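Local atomic coordinates of ESAT-6/WXG100 secretion system protein (Streptococcus gallolyticus, PDB entry 7JQE), a protein that forms the extracellular region of EsaA, a membrane subunit of the bacterial type VIIb secretion system, and so probably takes part in exporting protein toxins. Residues 172-177 / 455-460; 186-191 / 450-455; 198-203 / 417-422; 239-244 / 438-443; 424-429 / 446-451. All blocks are in the same frame, centred on the assembly; numbering follows the deposited sequence.

Interaction 1. Residues 172-177 / 455-460; sequences VKSALA and LTFDNI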
# COMPACT_ATOMS: atom_id res chain seq x y z
N VAL A 172 12.22 -36.64 12.50
CA VAL A 172 13.36 -35.76 12.72
C VAL A 172 12.93 -34.30 12.61
O VAL A 172 13.38 -33.44 13.38
CB VAL A 172 14.49 -36.08 11.73
CG1 VAL A 172 15.67 -35.14 11.94
CG2 VAL A 172 14.93 -37.54 11.89
N LYS A 173 12.04 -33.99 11.66
CA LYS A 173 11.57 -32.62 11.51
C LYS A 173 10.86 -32.15 12.77
O LYS A 173 11.07 -31.02 13.23
CB LYS A 173 10.67 -32.50 10.29
CG LYS A 173 10.36 -31.07 9.87
CD LYS A 173 9.61 -31.03 8.55
CE LYS A 173 9.51 -29.60 8.01
NZ LYS A 173 8.76 -29.54 6.73
N SER A 174 10.02 -33.01 13.35
CA SER A 174 9.35 -32.67 14.61
C SER A 174 10.37 -32.48 15.73
O SER A 174 10.22 -31.58 16.57
CB SER A 174 8.34 -33.74 14.98
OG SER A 174 7.51 -34.07 13.88
N ALA A 175 11.41 -33.32 15.76
CA ALA A 175 12.42 -33.18 16.80
C ALA A 175 13.20 -31.89 16.64
O ALA A 175 13.51 -31.21 17.63
CB ALA A 175 13.36 -34.39 16.80
N LEU A 176 13.54 -31.52 15.40
CA LEU A 176 14.23 -30.25 15.18
C LEU A 176 13.33 -29.07 15.53
O LEU A 176 13.79 -28.10 16.13
CB LEU A 176 14.70 -30.16 13.73
CG LEU A 176 15.53 -28.93 13.36
CD1 LEU A 176 16.83 -28.90 14.17
CD2 LEU A 176 15.81 -28.89 11.87
N ALA A 177 12.04 -29.16 15.18
CA ALA A 177 11.10 -28.10 15.57
C ALA A 177 11.06 -27.93 17.08
O ALA A 177 11.00 -26.80 17.58
CB ALA A 177 9.71 -28.42 15.01
N LEU A 455 9.20 -18.10 10.73
CA LEU A 455 9.59 -19.41 10.22
C LEU A 455 8.51 -20.41 10.61
O LEU A 455 8.20 -20.56 11.79
CB LEU A 455 10.95 -19.84 10.76
CG LEU A 455 11.36 -21.26 10.34
CD1 LEU A 455 11.52 -21.33 8.82
CD2 LEU A 455 12.64 -21.72 11.04
N THR A 456 7.90 -21.05 9.62
CA THR A 456 6.85 -22.02 9.87
C THR A 456 7.44 -23.42 9.98
O THR A 456 8.54 -23.70 9.49
CB THR A 456 5.81 -21.99 8.75
OG1 THR A 456 6.45 -22.30 7.51
CG2 THR A 456 5.14 -20.60 8.65
N PHE A 457 6.69 -24.30 10.64
CA PHE A 457 7.11 -25.70 10.73
C PHE A 457 7.46 -26.26 9.35
O PHE A 457 8.45 -26.99 9.21
CB PHE A 457 6.01 -26.53 11.38
CG PHE A 457 6.38 -27.98 11.55
CD1 PHE A 457 7.11 -28.39 12.65
CD2 PHE A 457 6.00 -28.92 10.61
CE1 PHE A 457 7.45 -29.72 12.81
CE2 PHE A 457 6.34 -30.26 10.76
CZ PHE A 457 7.07 -30.65 11.87
N ASP A 458 6.66 -25.92 8.34
CA ASP A 458 6.85 -26.54 7.02
C ASP A 458 8.08 -25.99 6.32
O ASP A 458 8.81 -26.74 5.66
CB ASP A 458 5.61 -26.33 6.16
CG ASP A 458 4.38 -27.01 6.73
OD1 ASP A 458 4.53 -28.13 7.27
OD2 ASP A 458 3.28 -26.43 6.63
N ASN A 459 8.31 -24.68 6.42
CA ASN A 459 9.43 -24.07 5.72
C ASN A 459 10.79 -24.43 6.32
O ASN A 459 11.81 -23.99 5.80
CB ASN A 459 9.27 -22.55 5.68
CG ASN A 459 8.05 -22.13 4.90
OD1 ASN A 459 7.43 -21.10 5.19
ND2 ASN A 459 7.69 -22.92 3.89
N ILE A 460 10.82 -25.21 7.40
CA ILE A 460 12.09 -25.72 7.91
C ILE A 460 12.76 -26.51 6.80
O ILE A 460 12.22 -27.50 6.30
CB ILE A 460 11.86 -26.58 9.16
CG1 ILE A 460 11.23 -25.75 10.27
CG2 ILE A 460 13.17 -27.20 9.63
CD1 ILE A 460 11.15 -26.47 11.60
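Lys173 sends its ammonium group to a backbone oxygen of Asp458 and leaves that residue's carboxylate just beyond salt-bridge distance: NZ donates to Asp458 O at 3.0 Å, while NZ to Asp458 OD1 is 4.5 Å. The acceptor belongs to a type I beta turn from Phe457 to Ile460, introduced by an ST motif in which Thr456 OG1 accepts from Asn459 N, three residues on. The lysine bond is bent, with a C=O...N angle of 111° at the oxygen, and NZ stands somewhat off the carbonyl plane. The neighbouring carboxylate would probably still favour the positive charge.

Reaching the turn takes the whole lysine chain. CG is anti to the backbone N (chi1 -168°), the rest is fully extended, and it crosses the end of the Phe457 ring, CG lying 3.9 Å from Phe457 CZ. The ring itself points its edge at helix 169-179. Ala177 CB sits near the ring plane, 3.4 Å from Phe457 CE1, and Ser174 CA also meets that edge. Ile460, at the far end of the turn, meets Leu176 obliquely, its CG2 resting 3.9 Å from Leu176 CD2.

The contact thus joins helix 169-179 to the connection that leads into helix 462-491, whose Val465 touches Lys173. Ile180 of the second subunit packs on Leu176, and Ser183 of that subunit on Ile460. Just short of its tip the lysine passes close over the turn, with CE 3.1 Å from Phe457 O.

Interaction 2. Residues 186-191 / 450-455; sequences GTLPSE and NMYGNL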
# COMPACT_ATOMS: atom_id res chain seq x y z
N GLY A 186 6.22 -15.15 13.93
CA GLY A 186 6.64 -13.77 13.94
C GLY A 186 5.63 -12.86 14.61
O GLY A 186 4.55 -13.26 15.03
N THR A 187 6.02 -11.59 14.70
CA THR A 187 5.16 -10.54 15.26
C THR A 187 5.19 -9.34 14.32
O THR A 187 6.25 -8.72 14.14
CB THR A 187 5.62 -10.14 16.66
OG1 THR A 187 5.37 -11.21 17.57
CG2 THR A 187 4.87 -8.90 17.13
N LEU A 188 4.05 -9.01 13.74
CA LEU A 188 3.96 -7.83 12.88
C LEU A 188 4.15 -6.57 13.72
O LEU A 188 3.40 -6.36 14.67
CB LEU A 188 2.61 -7.79 12.16
CG LEU A 188 2.42 -6.72 11.07
CD1 LEU A 188 3.34 -6.97 9.88
CD2 LEU A 188 0.97 -6.67 10.62
N PRO A 189 5.14 -5.73 13.42
CA PRO A 189 5.30 -4.49 14.19
C PRO A 189 4.02 -3.67 14.17
O PRO A 189 3.33 -3.59 13.15
CB PRO A 189 6.44 -3.77 13.48
CG PRO A 189 7.15 -4.82 12.70
CD PRO A 189 6.09 -5.81 12.30
N SER A 190 3.70 -3.06 15.31
CA SER A 190 2.47 -2.31 15.45
C SER A 190 2.48 -0.98 14.70
O SER A 190 1.44 -0.34 14.59
CB SER A 190 2.19 -2.04 16.93
OG SER A 190 3.14 -1.13 17.45
N GLU A 191 3.64 -0.56 14.18
CA GLU A 191 3.72 0.72 13.49
C GLU A 191 2.89 0.74 12.21
O GLU A 191 2.43 1.80 11.79
CB GLU A 191 5.17 1.07 13.17
CG GLU A 191 5.93 1.68 14.34
CD GLU A 191 6.58 0.63 15.22
OE1 GLU A 191 6.37 -0.58 14.98
OE2 GLU A 191 7.31 1.03 16.16
N ASN A 450 0.87 -12.46 8.53
CA ASN A 450 1.11 -13.75 9.14
C ASN A 450 2.52 -14.27 8.93
O ASN A 450 2.95 -15.14 9.69
CB ASN A 450 0.11 -14.78 8.59
CG ASN A 450 0.35 -16.17 9.15
OD1 ASN A 450 0.14 -16.41 10.34
ND2 ASN A 450 0.78 -17.09 8.30
N MSE A 451 3.25 -13.74 7.95
CA MSE A 451 4.57 -14.25 7.56
C MSE A 451 5.74 -13.35 7.97
O MSE A 451 6.90 -13.72 7.77
CB MSE A 451 4.61 -14.47 6.05
CG MSE A 451 3.77 -15.65 5.58
SE MSE A 451 4.51 -17.32 6.30
CE MSE A 451 3.25 -18.62 5.56
N TYR A 452 5.45 -12.18 8.53
CA TYR A 452 6.52 -11.29 8.98
C TYR A 452 7.34 -11.95 10.08
O TYR A 452 6.82 -12.29 11.15
CB TYR A 452 5.91 -9.98 9.48
CG TYR A 452 6.91 -8.87 9.74
CD1 TYR A 452 7.71 -8.87 10.88
CD2 TYR A 452 7.03 -7.80 8.86
CE1 TYR A 452 8.62 -7.85 11.13
CE2 TYR A 452 7.94 -6.77 9.09
CZ TYR A 452 8.72 -6.80 10.23
OH TYR A 452 9.62 -5.78 10.46
N GLY A 453 8.64 -12.13 9.83
CA GLY A 453 9.54 -12.74 10.80
C GLY A 453 9.07 -14.09 11.29
O GLY A 453 9.27 -14.43 12.46
N ASN A 454 8.45 -14.87 10.41
CA ASN A 454 7.79 -16.12 10.78
C ASN A 454 8.42 -17.28 10.02
O ASN A 454 8.22 -17.43 8.81
CB ASN A 454 6.29 -16.04 10.49
CG ASN A 454 5.56 -17.34 10.81
OD1 ASN A 454 6.13 -18.27 11.39
ND2 ASN A 454 4.29 -17.41 10.43
N LEU A 455 9.20 -18.10 10.73
CA LEU A 455 9.59 -19.41 10.22
C LEU A 455 8.51 -20.41 10.61
O LEU A 455 8.20 -20.56 11.79
CB LEU A 455 10.95 -19.84 10.76
CG LEU A 455 11.36 -21.26 10.34
CD1 LEU A 455 11.52 -21.33 8.82
CD2 LEU A 455 12.64 -21.72 11.04
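Pro189 lays its CD over the face of the Tyr452 ring, 3.5 Å from the centroid and 16° off the normal, a CH-pi contact. The two side chains meet tip to tip, and proline CG continues toward the phenol end, 3.5 Å from Tyr452 OH. Leu188 meets the same aromatic side chain at about a right angle, CD1 lying 3.9 Å from Tyr452 CD2. These three residues make the compact part of the contact.

Equally close is the glycine end. Having no side chain, Gly186 lets its CA come down on the type II beta turn from Met451 to Asn454, where it makes a CA-H...O contact of 3.2 Å to Tyr452 O. From the last residue of the turn, Asn454 ND2 donates back to Asn450 O at 2.7 Å, nearly straight (160°) and in the carbonyl plane, tying the turn to the helix it leaves.

The solvent side runs along Gly186 and Thr187, and Thr187 is the looser of the two. Its CB is directed away, and it touches the ring through its carbonyl O, 3.6 Å from Tyr452 CD1.

The second subunit borders this site: its Asn446 O is bonded to Tyr452 OH, and its Pro430 packs on Pro189. Within the chain, the contact sets the connection between helices 169-179 and 191-200 against the exit of the short helix 448-451.

Interaction 3. Residues 198-203 / 417-422; sequences SLMGSV and DTASAM. With EDO (1,2-ethanediol), chain F.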
# COMPACT_ATOMS: atom_id res chain seq x y z
N SER A 198 -3.79 6.49 11.52
CA SER A 198 -3.59 7.92 11.34
C SER A 198 -4.26 8.41 10.06
O SER A 198 -5.01 9.38 10.07
CB SER A 198 -2.09 8.24 11.32
OG SER A 198 -1.86 9.59 11.00
N LEU A 199 -3.99 7.72 8.95
CA LEU A 199 -4.64 8.06 7.68
C LEU A 199 -6.15 8.00 7.80
O LEU A 199 -6.86 8.90 7.34
CB LEU A 199 -4.15 7.11 6.59
CG LEU A 199 -2.81 7.41 5.94
CD1 LEU A 199 -2.37 6.24 5.08
CD2 LEU A 199 -2.90 8.68 5.10
N MSE A 200 -6.68 6.95 8.42
CA MSE A 200 -8.12 6.73 8.47
C MSE A 200 -8.82 7.70 9.42
O MSE A 200 -10.04 7.83 9.38
CB MSE A 200 -8.42 5.29 8.88
CG MSE A 200 -7.94 4.26 7.86
SE MSE A 200 -8.48 2.41 8.24
CE MSE A 200 -10.41 2.66 8.44
N GLY A 201 -8.04 8.39 10.26
CA GLY A 201 -8.64 9.31 11.21
C GLY A 201 -9.38 10.46 10.57
O GLY A 201 -10.27 11.06 11.18
N SER A 202 -9.04 10.79 9.32
CA SER A 202 -9.69 11.88 8.60
C SER A 202 -10.42 11.37 7.35
O SER A 202 -10.62 12.11 6.39
CB SER A 202 -8.68 12.96 8.22
OG SER A 202 -7.74 12.46 7.28
N VAL A 203 -10.82 10.10 7.36
CA VAL A 203 -11.52 9.49 6.24
C VAL A 203 -12.87 8.97 6.71
O VAL A 203 -13.02 8.53 7.86
CB VAL A 203 -10.68 8.35 5.62
CG1 VAL A 203 -11.50 7.57 4.62
CG2 VAL A 203 -9.43 8.92 4.97
N ASP A 417 -7.07 5.72 -1.18
CA ASP A 417 -6.22 4.85 -1.99
C ASP A 417 -5.01 4.37 -1.20
O ASP A 417 -4.67 3.19 -1.23
CB ASP A 417 -5.78 5.58 -3.26
CG ASP A 417 -6.87 5.61 -4.33
OD1 ASP A 417 -7.55 4.58 -4.52
OD2 ASP A 417 -7.03 6.67 -4.97
N THR A 418 -4.36 5.28 -0.47
CA THR A 418 -3.17 4.92 0.29
C THR A 418 -3.50 3.87 1.35
O THR A 418 -2.90 2.79 1.38
CB THR A 418 -2.56 6.16 0.93
OG1 THR A 418 -2.11 7.04 -0.10
CG2 THR A 418 -1.39 5.78 1.83
N ALA A 419 -4.46 4.16 2.22
CA ALA A 419 -4.77 3.24 3.31
C ALA A 419 -5.27 1.90 2.79
O ALA A 419 -4.90 0.84 3.31
CB ALA A 419 -5.80 3.87 4.25
N SER A 420 -6.12 1.92 1.76
CA SER A 420 -6.62 0.66 1.21
C SER A 420 -5.49 -0.18 0.65
O SER A 420 -5.49 -1.41 0.78
CB SER A 420 -7.67 0.92 0.14
OG SER A 420 -8.26 -0.29 -0.29
N ALA A 421 -4.51 0.46 -0.01
CA ALA A 421 -3.40 -0.29 -0.57
C ALA A 421 -2.51 -0.87 0.52
O ALA A 421 -2.02 -2.00 0.39
CB ALA A 421 -2.58 0.61 -1.50
N MSE A 422 -2.30 -0.13 1.60
CA MSE A 422 -1.55 -0.63 2.74
C MSE A 422 -2.23 -1.87 3.30
O MSE A 422 -1.61 -2.92 3.46
CB MSE A 422 -1.42 0.44 3.82
CG MSE A 422 -0.51 1.59 3.45
SE MSE A 422 -0.52 2.99 4.81
CE MSE A 422 0.97 4.06 4.15
C1 EDO F . -1.11 12.12 1.38
O1 EDO F . 0.25 11.73 1.12
C2 EDO F . -1.92 10.92 1.83
O2 EDO F . -1.94 9.93 0.80
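Leu199 and Ala419 face each other with their CA atoms 6.5 Å apart, a close helix approach that the small alanine permits. One backbone is the C-terminal part of helix 191-200, leading into a type I beta turn from Met200 to Val203; the other is an unbroken part of the long helix 396-427. In this helix-helix packing Leu199 sits like a single knob against Lys415, Thr418, Ala419 and Met422.

A single methyl does most of the work. With Leu199 CG anti to the carbonyl carbon (chi1 -81°), the branch heads for the long helix, and its CD1 touches Thr418 CG2 at 3.4 Å and the selenium of Met422 at 3.7 Å. The leucine crosses both of these side chains at about a right angle. Met422 is a selenomethionine whose extended chain brings SE up beside that methyl. Ala419 CB is a looser neighbour, 4.3 Å from Leu199 CD1, and also meets CG of the selenomethionine Met200 at 4.2 Å. Met200 then carries on to Tyr241 and Lys242 of helix 225-244, so the alanine meets two consecutive residues of helix 191-200.

The turn that follows is held to the long helix by polar bonds, Ser202 O to Gln412 NE2 and Ser202 OG to Lys415 NZ. Beside Thr418, an ethanediol molecule, probably from the crystallisation liquor, also bonds Lys234 of the second subunit. Thr418 OG1, already bonded to Ser414 O one helical turn back, is hydrogen-bonded to O2 of that ethanediol at 3.0 Å.

Interaction 4. Residues 239-244 / 438-443; sequences GKYKSA and IDITNP. With EDO (1,2-ethanediol), chain M; EDO (1,2-ethanediol), chain U; EDO (1,2-ethanediol), chain Y.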
# COMPACT_ATOMS: atom_id res chain seq x y z
N GLY A 239 -13.70 -0.48 5.81
CA GLY A 239 -14.68 -0.82 6.83
C GLY A 239 -14.32 -2.09 7.57
O GLY A 239 -14.44 -2.16 8.80
N LYS A 240 -13.86 -3.11 6.84
CA LYS A 240 -13.44 -4.35 7.48
C LYS A 240 -12.33 -4.09 8.49
O LYS A 240 -12.36 -4.60 9.61
CB LYS A 240 -12.98 -5.37 6.44
CG LYS A 240 -14.06 -6.31 5.94
CD LYS A 240 -13.46 -7.36 5.01
CE LYS A 240 -14.53 -8.31 4.49
NZ LYS A 240 -14.07 -9.05 3.28
N TYR A 241 -11.34 -3.29 8.09
CA TYR A 241 -10.23 -2.98 8.99
C TYR A 241 -10.70 -2.18 10.20
O TYR A 241 -10.33 -2.49 11.34
CB TYR A 241 -9.15 -2.22 8.22
CG TYR A 241 -7.84 -2.12 8.94
CD1 TYR A 241 -6.84 -3.07 8.76
CD2 TYR A 241 -7.58 -1.06 9.80
CE1 TYR A 241 -5.63 -2.98 9.42
CE2 TYR A 241 -6.37 -0.95 10.46
CZ TYR A 241 -5.40 -1.91 10.27
OH TYR A 241 -4.20 -1.81 10.92
N LYS A 242 -11.52 -1.15 9.97
CA LYS A 242 -12.02 -0.34 11.08
C LYS A 242 -12.82 -1.18 12.05
O LYS A 242 -12.75 -0.97 13.27
CB LYS A 242 -12.88 0.81 10.55
CG LYS A 242 -13.71 1.50 11.62
CD LYS A 242 -14.80 2.37 10.99
CE LYS A 242 -15.63 3.08 12.05
NZ LYS A 242 -14.81 4.05 12.83
N SER A 243 -13.59 -2.14 11.54
CA SER A 243 -14.37 -3.01 12.41
C SER A 243 -13.51 -4.06 13.11
O SER A 243 -13.81 -4.46 14.24
CB SER A 243 -15.49 -3.67 11.61
OG SER A 243 -16.31 -4.45 12.46
N ALA A 244 -12.43 -4.53 12.46
CA ALA A 244 -11.57 -5.53 13.07
C ALA A 244 -10.71 -4.92 14.17
O ALA A 244 -10.60 -5.47 15.27
CB ALA A 244 -10.70 -6.21 12.01
N ILE A 438 -10.29 -10.41 1.24
CA ILE A 438 -9.23 -10.19 2.22
C ILE A 438 -9.84 -10.21 3.62
O ILE A 438 -10.77 -9.46 3.91
CB ILE A 438 -8.49 -8.87 1.95
CG1 ILE A 438 -7.88 -8.91 0.54
CG2 ILE A 438 -7.44 -8.62 3.01
CD1 ILE A 438 -7.00 -7.73 0.22
N ASP A 439 -9.31 -11.08 4.48
CA ASP A 439 -9.78 -11.23 5.85
C ASP A 439 -8.78 -10.57 6.79
O ASP A 439 -7.57 -10.77 6.65
CB ASP A 439 -9.97 -12.71 6.19
CG ASP A 439 -10.70 -12.91 7.51
OD1 ASP A 439 -10.38 -12.22 8.50
OD2 ASP A 439 -11.60 -13.78 7.56
N ILE A 440 -9.28 -9.80 7.75
CA ILE A 440 -8.43 -9.03 8.66
C ILE A 440 -8.26 -9.73 10.00
O ILE A 440 -7.14 -9.93 10.46
CB ILE A 440 -8.99 -7.60 8.85
CG1 ILE A 440 -9.22 -6.94 7.49
CG2 ILE A 440 -8.04 -6.77 9.68
CD1 ILE A 440 -7.97 -6.75 6.68
N THR A 441 -9.37 -10.12 10.65
CA THR A 441 -9.27 -10.70 11.98
C THR A 441 -8.47 -11.99 11.97
O THR A 441 -7.73 -12.28 12.92
CB THR A 441 -10.67 -10.95 12.55
OG1 THR A 441 -11.46 -11.67 11.60
CG2 THR A 441 -11.35 -9.63 12.89
N ASN A 442 -8.60 -12.79 10.91
CA ASN A 442 -7.89 -14.06 10.75
C ASN A 442 -7.08 -14.01 9.46
O ASN A 442 -7.53 -14.52 8.42
CB ASN A 442 -8.86 -15.24 10.76
CG ASN A 442 -9.55 -15.41 12.10
OD1 ASN A 442 -10.78 -15.37 12.19
ND2 ASN A 442 -8.76 -15.59 13.16
N PRO A 443 -5.90 -13.40 9.48
CA PRO A 443 -5.09 -13.27 8.26
C PRO A 443 -4.86 -14.62 7.59
O PRO A 443 -4.82 -15.66 8.24
CB PRO A 443 -3.78 -12.67 8.76
CG PRO A 443 -4.12 -12.01 10.06
CD PRO A 443 -5.22 -12.84 10.66
C1 EDO M . -3.74 -8.18 12.88
O1 EDO M . -2.34 -8.28 12.58
C2 EDO M . -4.46 -9.45 12.45
O2 EDO M . -5.84 -9.39 12.82
C1 EDO U . -14.54 1.97 16.55
O1 EDO U . -14.08 2.08 15.19
C2 EDO U . -15.90 1.29 16.54
O2 EDO U . -16.03 0.52 15.34
C1 EDO Y . -11.60 -3.34 18.83
O1 EDO Y . -10.51 -2.61 19.40
C2 EDO Y . -11.13 -4.72 18.40
O2 EDO Y . -12.25 -5.49 17.94
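Ala244 CB is met by two methyls at once, Ile440 CG2 and Thr441 CG2, each 3.6 Å away. The isoleucine methyl also reaches the Tyr241 ring, 4.0 Å from CD1, the two side chains crossing at about a right angle. One turn back along the helix, Lys240 stretches its extended chain past Ile440 and ends in a weak bond from NZ to Ile438 O at 3.4 Å.

With Thr441 OG1 between the backbone N and the carbonyl carbon (chi1 51°), CG2 is left anti to the carbonyl carbon, where it meets the alanine. The bend that presents Ile440 and Thr441 is an Asx motif: Asp439 OD1 accepts from Asn442 N at 3.0 Å, almost straight at 170°, the N-H coming from above the carboxylate plane. Thr441 OG1 adds a weak bond to the same oxygen.

Behind Ile440 lie Ile423 and Tyr427 of helix 396-427, so this isoleucine wedges between that helix and the C-terminal turn of helix 225-244. Its carbonyl takes a 2.7 Å bond from O2 of an ethanediol (chain M). At the far side of helix 225-244, Lys242 NZ bonds Val247 O, Thr249 OG1 and another ethanediol.

Interaction 5. Residues 424-429 / 446-451; sequences QTLYGE and NSVANM. With EDO (1,2-ethanediol), chain H; EDO (1,2-ethanediol), chain M.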
# COMPACT_ATOMS: atom_id res chain seq x y z
N GLN A 424 -4.40 -3.80 1.84
CA GLN A 424 -4.34 -4.86 0.85
C GLN A 424 -3.00 -5.60 0.89
O GLN A 424 -2.95 -6.82 0.76
CB GLN A 424 -4.58 -4.28 -0.54
CG GLN A 424 -4.39 -5.27 -1.67
CD GLN A 424 -4.55 -4.63 -3.04
OE1 GLN A 424 -4.50 -3.40 -3.17
NE2 GLN A 424 -4.72 -5.45 -4.06
N THR A 425 -1.90 -4.86 1.07
CA THR A 425 -0.56 -5.44 0.97
C THR A 425 -0.18 -6.23 2.21
O THR A 425 0.65 -7.14 2.14
CB THR A 425 0.47 -4.33 0.73
OG1 THR A 425 0.08 -3.56 -0.42
CG2 THR A 425 1.84 -4.93 0.48
N LEU A 426 -0.77 -5.89 3.36
CA LEU A 426 -0.46 -6.56 4.61
C LEU A 426 -1.36 -7.77 4.87
O LEU A 426 -0.89 -8.77 5.42
CB LEU A 426 -0.58 -5.58 5.78
CG LEU A 426 0.46 -4.46 5.82
CD1 LEU A 426 0.16 -3.47 6.94
CD2 LEU A 426 1.86 -5.02 5.97
N TYR A 427 -2.63 -7.71 4.47
CA TYR A 427 -3.57 -8.76 4.82
C TYR A 427 -4.05 -9.59 3.65
O TYR A 427 -4.78 -10.57 3.86
CB TYR A 427 -4.78 -8.15 5.55
CG TYR A 427 -4.40 -7.60 6.90
CD1 TYR A 427 -3.95 -6.30 7.04
CD2 TYR A 427 -4.45 -8.40 8.04
CE1 TYR A 427 -3.59 -5.79 8.27
CE2 TYR A 427 -4.08 -7.90 9.28
CZ TYR A 427 -3.65 -6.59 9.38
OH TYR A 427 -3.28 -6.09 10.61
N GLY A 428 -3.66 -9.25 2.42
CA GLY A 428 -4.02 -10.05 1.28
C GLY A 428 -3.01 -11.15 0.98
O GLY A 428 -1.80 -10.99 1.17
N GLU A 429 -3.53 -12.28 0.51
CA GLU A 429 -2.65 -13.25 -0.11
C GLU A 429 -1.81 -12.54 -1.17
O GLU A 429 -2.30 -11.61 -1.82
CB GLU A 429 -3.48 -14.38 -0.75
CG GLU A 429 -4.05 -15.36 0.27
CD GLU A 429 -2.99 -16.29 0.83
OE1 GLU A 429 -2.31 -16.96 0.02
OE2 GLU A 429 -2.84 -16.32 2.06
N ASN A 446 -0.39 -16.92 3.83
CA ASN A 446 0.72 -16.27 3.12
C ASN A 446 0.71 -14.75 3.23
O ASN A 446 1.58 -14.10 2.66
CB ASN A 446 0.70 -16.68 1.65
CG ASN A 446 0.74 -18.19 1.47
OD1 ASN A 446 1.80 -18.80 1.50
ND2 ASN A 446 -0.43 -18.80 1.29
N SER A 447 -0.25 -14.18 3.97
CA SER A 447 -0.30 -12.74 4.11
C SER A 447 0.94 -12.23 4.81
O SER A 447 1.57 -12.93 5.61
CB SER A 447 -1.54 -12.34 4.91
OG SER A 447 -1.35 -12.60 6.29
N VAL A 448 1.30 -10.97 4.52
CA VAL A 448 2.41 -10.35 5.24
C VAL A 448 2.13 -10.31 6.73
O VAL A 448 3.05 -10.49 7.55
CB VAL A 448 2.69 -8.95 4.67
CG1 VAL A 448 3.69 -8.21 5.55
CG2 VAL A 448 3.20 -9.05 3.23
N ALA A 449 0.87 -10.11 7.12
CA ALA A 449 0.55 -10.04 8.54
C ALA A 449 0.91 -11.33 9.25
O ALA A 449 1.22 -11.33 10.44
CB ALA A 449 -0.93 -9.73 8.74
N ASN A 450 0.87 -12.46 8.53
CA ASN A 450 1.11 -13.75 9.14
C ASN A 450 2.52 -14.27 8.93
O ASN A 450 2.95 -15.14 9.69
CB ASN A 450 0.11 -14.78 8.59
CG ASN A 450 0.35 -16.17 9.15
OD1 ASN A 450 0.14 -16.41 10.34
ND2 ASN A 450 0.78 -17.09 8.30
N MSE A 451 3.25 -13.74 7.95
CA MSE A 451 4.57 -14.25 7.56
C MSE A 451 5.74 -13.35 7.97
O MSE A 451 6.90 -13.72 7.77
CB MSE A 451 4.61 -14.47 6.05
CG MSE A 451 3.77 -15.65 5.58
SE MSE A 451 4.51 -17.32 6.30
CE MSE A 451 3.25 -18.62 5.56
C1 EDO H . -0.61 -6.89 -3.27
O1 EDO H . -0.44 -8.04 -4.10
C2 EDO H . -1.72 -7.18 -2.26
O2 EDO H . -1.44 -8.39 -1.55
C1 EDO M . -3.74 -8.18 12.88
O1 EDO M . -2.34 -8.28 12.58
C2 EDO M . -4.46 -9.45 12.45
O2 EDO M . -5.84 -9.39 12.82
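Tyr427 holds one face of its ring over the methyl of Ala449, whose CB is 4.1 Å from the centroid and 29° off the normal, a CH-pi contact with CE2 nearest. At the ring edge lies an ethanediol (chain M), whose O1 makes a weak bond to Tyr427 OH.

Beside the ring, Ala449 N donates to Leu426 O at 2.8 Å, in the carbonyl plane. Leu426 and Val448 meet by their methyls, CD2 to CG1 at 3.7 Å, while Val448 CG2 rests 3.4 Å from Thr425 O. The end of helix 396-427 thus receives the N-terminus of the short helix 448-451, with Ser447 as the N-cap of the latter. Its OG accepts a weak bond from Asn450 N and is also bonded to Ser444 O.

Past the helix end, Glu429 folds back at chi2 to reach Asn446. Its OE1 uses the syn lone pair to accept from Asn446 ND2 at 2.9 Å, with the carboxylate and amide planes 78° apart. The other oxygen, OE2, is less surely placed in the model; it probably accepts from the backbone N of Asn446, at 3.1 Å, and bonds Ser444 OG. Outside these segments, Tyr192 and Ile196 of helix 191-200 touch Leu426, and Tyr192 of the second subunit packs on Val448.

Interactions 2 to 5 gather in the middle of the elongated chain. Interaction 1 lies further along, joined to interaction 2 through Leu455, its centre 18 Å from that of interaction 2 and 38 Å from that of interaction 3. Interactions 3 and 5 lie in series on helix 396-427; interactions 2 and 5 share Asn450 and Met451, and Leu188 packs on Ala449. Interaction 4 joins the group through Met200 against Lys242 and Tyr241 against Tyr427. In interactions 1 to 4 a segment before the beta sheets meets one after them; interaction 5 is local to the later part. Interactions 1, 2, 3 and 5 also touch the second subunit, which places these contacts along the interface with it.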